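Local coordinates for conserved membrane protein (Chlamydia abortus, PDB 6GZU), which is a secreted Chlamydia effector whose zinc-bearing CE-clan enzyme domain combines deubiquitinating and acetylating activities and induces Golgi fragmentation, at residues His26-Ser31 with Arg245-Ala250. Residues are numbered along the deposited sequence; the frame is centred on the assembly and turned at random.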
loop_
_atom_site.group_PDB
_atom_site.type_symbol
_atom_site.label_atom_id
_atom_site.label_comp_id
_atom_site.label_asym_id
_atom_site.label_seq_id
_atom_site.Cartn_x
_atom_site.Cartn_y
_atom_site.Cartn_z
ATOM N N HIS A 26 11.219 2.064 -2.008
ATOM C CA HIS A 26 11.338 1.132 -0.890
ATOM C C HIS A 26 10.510 -0.134 -1.066
ATOM O O HIS A 26 10.946 -1.218 -0.677
ATOM C CB HIS A 26 11.103 1.794 0.481
ATOM C CG HIS A 26 11.679 0.994 1.604
ATOM N ND1 HIS A 26 13.044 0.794 1.729
ATOM C CD2 HIS A 26 11.089 0.290 2.599
ATOM C CE1 HIS A 26 13.265 0.030 2.787
ATOM N NE2 HIS A 26 12.094 -0.306 3.316
ATOM N N LEU A 27 9.307 -0.007 -1.611
ATOM C CA LEU A 27 8.498 -1.195 -1.913
ATOM C C LEU A 27 9.220 -2.117 -2.881
ATOM O O LEU A 27 9.277 -3.330 -2.659
ATOM C CB LEU A 27 7.093 -0.809 -2.399
ATOM C CG LEU A 27 6.087 -0.423 -1.307
ATOM C CD1 LEU A 27 6.514 0.453 -0.194
ATOM C CD2 LEU A 27 4.841 0.143 -2.043
ATOM N N ILE A 28 9.846 -1.565 -3.923
ATOM C CA ILE A 28 10.598 -2.382 -4.860
ATOM C C ILE A 28 11.797 -3.041 -4.161
ATOM O O ILE A 28 12.086 -4.237 -4.375
ATOM C CB ILE A 28 11.086 -1.546 -6.092
ATOM C CG1 ILE A 28 9.902 -1.158 -6.993
ATOM C CG2 ILE A 28 12.167 -2.295 -6.924
ATOM C CD1 ILE A 28 9.176 -2.383 -7.642
ATOM N N ARG A 29 12.513 -2.273 -3.338
ATOM C CA ARG A 29 13.593 -2.837 -2.521
ATOM C C ARG A 29 13.075 -4.038 -1.695
ATOM O O ARG A 29 13.671 -5.119 -1.714
ATOM C CB ARG A 29 14.144 -1.742 -1.623
ATOM C CG ARG A 29 15.265 -2.093 -0.710
ATOM C CD ARG A 29 15.690 -0.823 0.077
ATOM N NE ARG A 29 16.310 0.215 -0.735
ATOM C CZ ARG A 29 15.870 1.463 -0.936
ATOM N NH1 ARG A 29 14.742 1.923 -0.380
ATOM N NH2 ARG A 29 16.573 2.265 -1.742
ATOM N N LEU A 30 11.946 -3.854 -1.017
ATOM C CA LEU A 30 11.339 -4.939 -0.245
ATOM C C LEU A 30 10.922 -6.110 -1.109
ATOM O O LEU A 30 11.038 -7.262 -0.682
ATOM C CB LEU A 30 10.142 -4.424 0.574
ATOM C CG LEU A 30 10.604 -3.558 1.737
ATOM C CD1 LEU A 30 9.385 -2.889 2.365
ATOM C CD2 LEU A 30 11.363 -4.362 2.756
ATOM N N SER A 31 10.459 -5.840 -2.326
ATOM C CA SER A 31 10.023 -6.925 -3.211
ATOM C C SER A 31 11.184 -7.795 -3.632
ATOM O O SER A 31 10.963 -8.931 -4.026
ATOM C CB SER A 31 9.289 -6.386 -4.449
ATOM O OG SER A 31 10.221 -5.911 -5.417
ATOM N N ARG A 245 21.399 -1.074 1.085
ATOM C CA ARG A 245 20.347 -1.904 0.487
ATOM C C ARG A 245 19.916 -1.461 -0.930
ATOM O O ARG A 245 18.743 -1.161 -1.163
ATOM C CB ARG A 245 19.113 -1.919 1.413
ATOM C CG ARG A 245 19.401 -2.380 2.840
ATOM C CD ARG A 245 18.242 -2.026 3.775
ATOM N NE ARG A 245 17.064 -2.808 3.483
ATOM C CZ ARG A 245 15.884 -2.595 4.056
ATOM N NH1 ARG A 245 14.868 -3.349 3.725
ATOM N NH2 ARG A 245 15.724 -1.593 4.929
ATOM N N PRO A 246 20.863 -1.443 -1.883
ATOM C CA PRO A 246 20.549 -0.986 -3.232
ATOM C C PRO A 246 19.597 -1.958 -3.929
ATOM O O PRO A 246 19.545 -3.164 -3.634
ATOM C CB PRO A 246 21.914 -0.997 -3.909
ATOM C CG PRO A 246 22.709 -2.047 -3.108
ATOM C CD PRO A 246 22.275 -1.791 -1.715
ATOM N N ILE A 247 18.872 -1.418 -4.891
ATOM C CA ILE A 247 18.016 -2.231 -5.760
ATOM C C ILE A 247 18.923 -2.856 -6.807
ATOM O O ILE A 247 19.733 -2.158 -7.415
ATOM C CB ILE A 247 16.941 -1.355 -6.391
ATOM C CG1 ILE A 247 15.900 -0.950 -5.313
ATOM C CG2 ILE A 247 16.288 -2.087 -7.601
ATOM C CD1 ILE A 247 14.976 0.124 -5.777
ATOM N N THR A 248 18.858 -4.176 -6.987
ATOM C CA THR A 248 19.784 -4.834 -7.935
ATOM C C THR A 248 19.078 -5.710 -8.978
ATOM O O THR A 248 19.711 -6.164 -9.926
ATOM C CB THR A 248 20.867 -5.748 -7.246
ATOM O OG1 THR A 248 20.199 -6.878 -6.634
ATOM C CG2 THR A 248 21.631 -4.971 -6.189
ATOM N N GLN A 249 17.774 -5.920 -8.853
ATOM C CA GLN A 249 17.110 -6.829 -9.782
ATOM C C GLN A 249 16.126 -6.120 -10.706
ATOM O O GLN A 249 15.388 -6.774 -11.455
ATOM C CB GLN A 249 16.362 -7.935 -9.036
ATOM C CG GLN A 249 17.136 -8.747 -8.010
ATOM C CD GLN A 249 16.216 -9.669 -7.177
ATOM O OE1 GLN A 249 15.080 -9.976 -7.569
ATOM N NE2 GLN A 249 16.700 -10.086 -6.012
ATOM N N ALA A 250 16.024 -4.804 -10.597
ATOM C CA ALA A 250 15.087 -4.044 -11.412
ATOM C C ALA A 250 15.615 -3.756 -12.800
ATOM O O ALA A 250 16.835 -3.530 -12.999
ATOM C CB ALA A 250 14.765 -2.727 -10.724
#
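R29 reaches from helix 20-33 to the carbonyl of R245 in the loop that follows helix 228-241, and its NE donates the one hydrogen bond between the two segments (NE to R245 O, 2.8 Å). The acceptor lies close to the guanidinium plane, while the N-H is somewhat bent toward it, at 146°. A second bond fixes the rotation of the same group: NH1 of R29 gives to ND1 of H26 at 2.9 Å, nearly in the plane of both groups. With CG anti to the backbone N (chi1 -180°), the R29 chain leaves the helix extended, with its bend at chi3.

The tight part lies around H26 and I247. The imidazole edge, at CE1, points at the guanidinium face of R245, the planes 87° apart, with H26 CE1 3.6 Å from R245 NH2. CD of R29 sits over one guanidinium face, offset toward the rim, and L30 CD2 meets NH1 of R245 at 3.8 Å. D213 of helix 204-217 takes both a hydrogen bond from H26 NE2 and a salt bridge from R245 NH1, which probably eases the closeness of two arginines. I247 wedges against the helix: its CD1 touches I28 CG2 at 3.9 Å, the side chains crossing at about a right angle, and its CG1 rests against R29 CA.

Beyond I247 the contact thins, and exposed T248 and Q249 give their backbone N-H groups to E32. The arrangement is a C-terminal loop strapped across an N-terminal helix by arginine-to-carbonyl bonding and a shared aspartate, on the periphery of a CE-clan, Ulp1-like cysteine protease fold.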